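Local coordinates for B12-binding domain-containing protein (Kitasatospora setae, PDB 6WTE), which probably transfers methyl groups from S-adenosylmethionine by way of its bound cobalamin, as a radical SAM methylase with non-radical catalysis and a [4Fe-4S] cluster, at residues C231-E236 with E377-M382; V5-P10 with V24-L29. All coordinates share one frame; numbering follows the deposited sequence.

Contact 1 (C231-E236 with E377-M382). With SF4 (iron/sulfur cluster), chain C.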
loop_
_atom_site.group_PDB
_atom_site.type_symbol
_atom_site.label_atom_id
_atom_site.label_comp_id
_atom_site.label_asym_id
_atom_site.label_seq_id
_atom_site.Cartn_x
_atom_site.Cartn_y
_atom_site.Cartn_z
ATOM N N CYS A 231 10.709 7.244 -7.522
ATOM C CA CYS A 231 11.498 7.263 -6.299
ATOM C C CYS A 231 12.167 5.911 -6.080
ATOM O O CYS A 231 11.561 4.856 -6.287
ATOM C CB CYS A 231 10.616 7.636 -5.106
ATOM S SG CYS A 231 9.927 9.309 -5.238
ATOM N N SER A 232 13.431 5.949 -5.654
ATOM C CA SER A 232 14.249 4.742 -5.720
ATOM C C SER A 232 13.759 3.652 -4.776
ATOM O O SER A 232 14.035 2.470 -5.018
ATOM C CB SER A 232 15.715 5.076 -5.429
ATOM O OG SER A 232 15.903 5.416 -4.069
ATOM N N HIS A 233 13.016 4.011 -3.732
ATOM C CA HIS A 233 12.561 3.058 -2.728
ATOM C C HIS A 233 11.176 2.498 -3.005
ATOM O O HIS A 233 10.717 1.627 -2.259
ATOM C CB HIS A 233 12.536 3.734 -1.354
ATOM C CG HIS A 233 11.447 4.754 -1.210
ATOM N ND1 HIS A 233 11.325 5.838 -2.053
ATOM C CD2 HIS A 233 10.414 4.842 -0.337
ATOM C CE1 HIS A 233 10.280 6.560 -1.692
ATOM N NE2 HIS A 233 9.707 5.977 -0.655
ATOM N N CYS A 234 10.496 2.966 -4.045
ATOM C CA CYS A 234 9.045 2.870 -4.115
ATOM C C CYS A 234 8.591 1.859 -5.158
ATOM O O CYS A 234 9.022 1.917 -6.314
ATOM C CB CYS A 234 8.436 4.232 -4.429
ATOM S SG CYS A 234 6.667 4.188 -4.248
ATOM N N VAL A 235 7.674 0.975 -4.751
ATOM C CA VAL A 235 7.118 -0.047 -5.639
ATOM C C VAL A 235 5.971 0.447 -6.500
ATOM O O VAL A 235 5.549 -0.274 -7.412
ATOM C CB VAL A 235 6.577 -1.250 -4.847
ATOM C CG1 VAL A 235 7.687 -1.905 -4.031
ATOM C CG2 VAL A 235 5.424 -0.807 -3.931
ATOM N N GLU A 236 5.442 1.643 -6.243
ATOM C CA GLU A 236 4.136 1.986 -6.802
ATOM C C GLU A 236 4.161 2.358 -8.283
ATOM O O GLU A 236 3.208 2.012 -8.994
ATOM C CB GLU A 236 3.485 3.108 -5.976
ATOM C CG GLU A 236 3.331 2.700 -4.517
ATOM C CD GLU A 236 2.362 3.547 -3.731
ATOM O OE1 GLU A 236 1.451 4.167 -4.336
ATOM O OE2 GLU A 236 2.512 3.578 -2.489
ATOM N N GLU A 377 6.622 12.493 7.659
ATOM C CA GLU A 377 7.295 11.202 7.695
ATOM C C GLU A 377 8.746 11.339 7.255
ATOM O O GLU A 377 9.050 12.067 6.306
ATOM C CB GLU A 377 6.588 10.190 6.793
ATOM C CG GLU A 377 5.107 10.064 7.068
ATOM C CD GLU A 377 4.770 8.837 7.877
ATOM O OE1 GLU A 377 5.649 8.349 8.627
ATOM O OE2 GLU A 377 3.623 8.361 7.763
ATOM N N ALA A 378 9.638 10.650 7.965
ATOM C CA ALA A 378 11.043 10.543 7.601
ATOM C C ALA A 378 11.436 9.076 7.476
ATOM O O ALA A 378 10.913 8.214 8.186
ATOM C CB ALA A 378 11.937 11.226 8.640
ATOM N N LEU A 379 12.359 8.793 6.559
ATOM C CA LEU A 379 12.895 7.445 6.383
ATOM C C LEU A 379 14.408 7.515 6.492
ATOM O O LEU A 379 15.051 8.264 5.752
ATOM C CB LEU A 379 12.474 6.847 5.037
ATOM C CG LEU A 379 13.118 5.503 4.686
ATOM C CD1 LEU A 379 12.840 4.442 5.748
ATOM C CD2 LEU A 379 12.645 5.040 3.311
ATOM N N PHE A 380 14.975 6.753 7.425
ATOM C CA PHE A 380 16.408 6.767 7.672
ATOM C C PHE A 380 17.039 5.458 7.226
ATOM O O PHE A 380 16.429 4.394 7.328
ATOM C CB PHE A 380 16.708 7.000 9.155
ATOM C CG PHE A 380 16.295 8.357 9.642
ATOM C CD1 PHE A 380 16.580 9.491 8.892
ATOM C CD2 PHE A 380 15.607 8.502 10.838
ATOM C CE1 PHE A 380 16.198 10.743 9.332
ATOM C CE2 PHE A 380 15.226 9.752 11.288
ATOM C CZ PHE A 380 15.516 10.874 10.533
ATOM N N GLY A 381 18.272 5.551 6.733
ATOM C CA GLY A 381 19.024 4.381 6.317
ATOM C C GLY A 381 19.222 4.234 4.823
ATOM O O GLY A 381 19.806 3.231 4.393
ATOM N N MET A 382 18.740 5.175 4.013
ATOM C CA MET A 382 18.971 5.133 2.578
ATOM C C MET A 382 20.453 5.392 2.296
ATOM O O MET A 382 21.195 5.812 3.186
ATOM C CB MET A 382 18.066 6.148 1.877
ATOM C CG MET A 382 16.590 5.764 1.877
ATOM S SD MET A 382 16.241 4.288 0.879
ATOM C CE MET A 382 16.262 4.987 -0.764
HETATM FE FE1 SF4 C . 7.728 8.726 -5.078
HETATM FE FE2 SF4 C . 5.426 8.179 -6.474
HETATM FE FE3 SF4 C . 5.266 8.754 -3.830
HETATM FE FE4 SF4 C . 6.354 6.412 -4.625
HETATM S S1 SF4 C . 4.190 7.054 -4.908
HETATM S S2 SF4 C . 7.184 7.823 -3.046
HETATM S S3 SF4 C . 7.385 7.020 -6.570
HETATM S S4 SF4 C . 6.009 10.156 -5.477
#
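The Met382 chain is bent at chi2 (-67°) and chi3 (-78°), and this carries its methyl CE to Ser232 and His233. CE lies 3.4 Å from Ser232 OG and 4.0 Å from His233 CB. In both partner side chains the first torsion sets the outer group between the backbone N and the carbonyl carbon. Leu379 adds a looser touch. Its CD2 comes obliquely to the His233 ring, 4.3 Å from CD2 of that ring. The contact is van der Waals packing and buries little surface.

The other end of the His233 ring turns to the cluster, and its CE1 is 3.6 Å from SF4 S2. Cys234 CB lies over one ring face, toward the rim. The ring therefore sits between the cluster and the end of the strand. Cys231 SG binds FE1 of the cluster and Cys234 SG binds FE4, each iron at 2.3 Å from its sulfur. Cys231 and Cys234 are the ends of a type I turn, closed by Cys234 N to Cys231 O. Cys234 SG also accepts a capping bond from Glu236 N, 3.5 Å long and nearly straight at 167°. These two cysteines, with Cys227, form the cluster-binding CxxxCxxC motif of the radical SAM family.

The Trp345 ring meets the His233 ring with the planes roughly perpendicular. The cysteine loop leads into helix 236-240, while Leu379 and Met382 lie at the end of strand 373-380 and just beyond it. Strand 404-412 flanks that strand, and Met419 of helix 418-427 packs on both Ser232 and Met382.

Contact 2 (V5-P10 with V24-L29); sequences VLLVNP and VLTTAL
Leu25 is the first residue of segment 24-29 to meet the strand. Its CB touches Leu7 CD1 at 4.0 Å, and the two side chains are inclined to each other. Leu25 also packs on Leu133 of helix 130-141 and touches the bound cobalamin. Thr26 follows, with OG1 at 3.6 Å from the same Leu7 methyl. This is a van der Waals touch. OG1 is hydrogen-bonded to Leu22 O, one turn earlier in the helix. Leu7 CD1 thus reaches two successive helix residues. One turn after Leu25 comes Leu29, whose CD1 meets Val5 CG1 at 3.9 Å. These two side chains cross at about a right angle. Chi1 of Val5, 178°, places CG1 anti to the backbone N, and this is the branch that meets the leucine.

Val5 and Leu7 are alternate strand residues facing the helix, while Leu6 points away. Val36 of strand 35-40 also packs on Leu7, Thr26 and Leu29. The axes of strand 5-9 and helix 24-29 run antiparallel (173°) and come within 10.3 Å. This is the first strand and the helix of the beta-alpha-beta crossover 4-9, 20-31, 35-40, right-handed as usual in Rossmann-like B12-binding domains.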
loop_
_atom_site.group_PDB
_atom_site.type_symbol
_atom_site.label_atom_id
_atom_site.label_comp_id
_atom_site.label_asym_id
_atom_site.label_seq_id
_atom_site.Cartn_x
_atom_site.Cartn_y
_atom_site.Cartn_z
ATOM N N VAL A 5 -18.653 -15.302 -10.040
ATOM C CA VAL A 5 -17.263 -15.057 -9.672
ATOM C C VAL A 5 -17.196 -14.884 -8.159
ATOM O O VAL A 5 -17.953 -14.091 -7.586
ATOM C CB VAL A 5 -16.695 -13.803 -10.368
ATOM C CG1 VAL A 5 -15.266 -13.563 -9.928
ATOM C CG2 VAL A 5 -16.775 -13.918 -11.884
ATOM N N LEU A 6 -16.296 -15.618 -7.517
ATOM C CA LEU A 6 -16.007 -15.437 -6.100
ATOM C C LEU A 6 -14.757 -14.583 -5.945
ATOM O O LEU A 6 -13.757 -14.822 -6.629
ATOM C CB LEU A 6 -15.794 -16.779 -5.404
ATOM C CG LEU A 6 -15.187 -16.670 -4.005
ATOM C CD1 LEU A 6 -16.157 -15.985 -3.016
ATOM C CD2 LEU A 6 -14.753 -18.046 -3.523
ATOM N N LEU A 7 -14.818 -13.598 -5.050
ATOM C CA LEU A 7 -13.661 -12.791 -4.675
ATOM C C LEU A 7 -13.388 -13.005 -3.194
ATOM O O LEU A 7 -14.297 -12.869 -2.369
ATOM C CB LEU A 7 -13.895 -11.307 -4.976
ATOM C CG LEU A 7 -14.216 -10.965 -6.435
ATOM C CD1 LEU A 7 -14.620 -9.500 -6.574
ATOM C CD2 LEU A 7 -12.990 -11.275 -7.317
ATOM N N VAL A 8 -12.145 -13.350 -2.859
ATOM C CA VAL A 8 -11.754 -13.698 -1.496
ATOM C C VAL A 8 -10.819 -12.625 -0.955
ATOM O O VAL A 8 -9.827 -12.281 -1.608
ATOM C CB VAL A 8 -11.064 -15.071 -1.451
ATOM C CG1 VAL A 8 -10.604 -15.387 -0.036
ATOM C CG2 VAL A 8 -11.996 -16.163 -1.980
ATOM N N ASN A 9 -11.118 -12.116 0.252
ATOM C CA ASN A 9 -10.165 -11.275 0.962
ATOM C C ASN A 9 -9.435 -12.107 2.005
ATOM O O ASN A 9 -10.037 -12.470 3.024
ATOM C CB ASN A 9 -10.851 -10.085 1.629
ATOM C CG ASN A 9 -9.850 -9.166 2.287
ATOM O OD1 ASN A 9 -8.714 -9.065 1.823
ATOM N ND2 ASN A 9 -10.241 -8.518 3.376
ATOM N N PRO A 10 -8.155 -12.424 1.813
ATOM C CA PRO A 10 -7.407 -13.197 2.809
ATOM C C PRO A 10 -6.722 -12.351 3.870
ATOM O O PRO A 10 -6.037 -12.912 4.733
ATOM C CB PRO A 10 -6.363 -13.905 1.932
ATOM C CG PRO A 10 -6.018 -12.854 0.933
ATOM C CD PRO A 10 -7.328 -12.131 0.632
ATOM N N VAL A 24 -14.018 -2.312 -6.260
ATOM C CA VAL A 24 -13.727 -1.928 -7.640
ATOM C C VAL A 24 -14.014 -3.092 -8.582
ATOM O O VAL A 24 -14.668 -2.930 -9.620
ATOM C CB VAL A 24 -12.266 -1.458 -7.774
ATOM C CG1 VAL A 24 -11.986 -1.016 -9.204
ATOM C CG2 VAL A 24 -11.957 -0.323 -6.796
ATOM N N LEU A 25 -13.523 -4.282 -8.231
ATOM C CA LEU A 25 -13.703 -5.446 -9.096
ATOM C C LEU A 25 -15.164 -5.864 -9.167
ATOM O O LEU A 25 -15.648 -6.257 -10.236
ATOM C CB LEU A 25 -12.842 -6.605 -8.598
ATOM C CG LEU A 25 -11.341 -6.361 -8.541
ATOM C CD1 LEU A 25 -10.653 -7.613 -7.991
ATOM C CD2 LEU A 25 -10.808 -6.020 -9.926
ATOM N N THR A 26 -15.877 -5.797 -8.038
ATOM C CA THR A 26 -17.290 -6.164 -8.029
ATOM C C THR A 26 -18.085 -5.268 -8.969
ATOM O O THR A 26 -18.898 -5.750 -9.762
ATOM C CB THR A 26 -17.851 -6.091 -6.607
ATOM O OG1 THR A 26 -17.223 -7.087 -5.785
ATOM C CG2 THR A 26 -19.374 -6.290 -6.607
ATOM N N THR A 27 -17.841 -3.955 -8.912
ATOM C CA THR A 27 -18.589 -3.029 -9.761
ATOM C C THR A 27 -18.409 -3.369 -11.234
ATOM O O THR A 27 -19.386 -3.485 -11.983
ATOM C CB THR A 27 -18.147 -1.591 -9.488
ATOM O OG1 THR A 27 -18.521 -1.229 -8.156
ATOM C CG2 THR A 27 -18.803 -0.625 -10.472
ATOM N N ALA A 28 -17.157 -3.548 -11.662
ATOM C CA ALA A 28 -16.881 -3.826 -13.066
ATOM C C ALA A 28 -17.504 -5.148 -13.496
ATOM O O ALA A 28 -18.134 -5.238 -14.556
ATOM C CB ALA A 28 -15.373 -3.839 -13.299
ATOM N N LEU A 29 -17.332 -6.187 -12.684
ATOM C CA LEU A 29 -17.869 -7.494 -13.049
ATOM C C LEU A 29 -19.391 -7.470 -13.104
ATOM O O LEU A 29 -19.991 -8.001 -14.043
ATOM C CB LEU A 29 -17.379 -8.546 -12.062
ATOM C CG LEU A 29 -15.938 -9.017 -12.237
ATOM C CD1 LEU A 29 -15.546 -9.824 -11.020
ATOM C CD2 LEU A 29 -15.807 -9.841 -13.514
#

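Contact 2 comes first along the chain and is complete before contact 1 begins. Their centres are about 31 Å apart, on opposite sides of the chain's centre, and they do not touch. Contact 2 belongs to the N-terminal B12-binding domain, whose parallel strands include 4-9 and 35-40. Contact 1 belongs to the radical SAM core, in a separate sheet that includes strands 373-380 and 404-412. Cobalamin spans the two: it touches Val24 and Leu25 in contact 2, and Glu236 in contact 1 hydrogen-bonds it. Cobalamin thus lies between the two domains, and the cluster is held within the radical SAM core beside it, consistent with a cobalamin-dependent methylase.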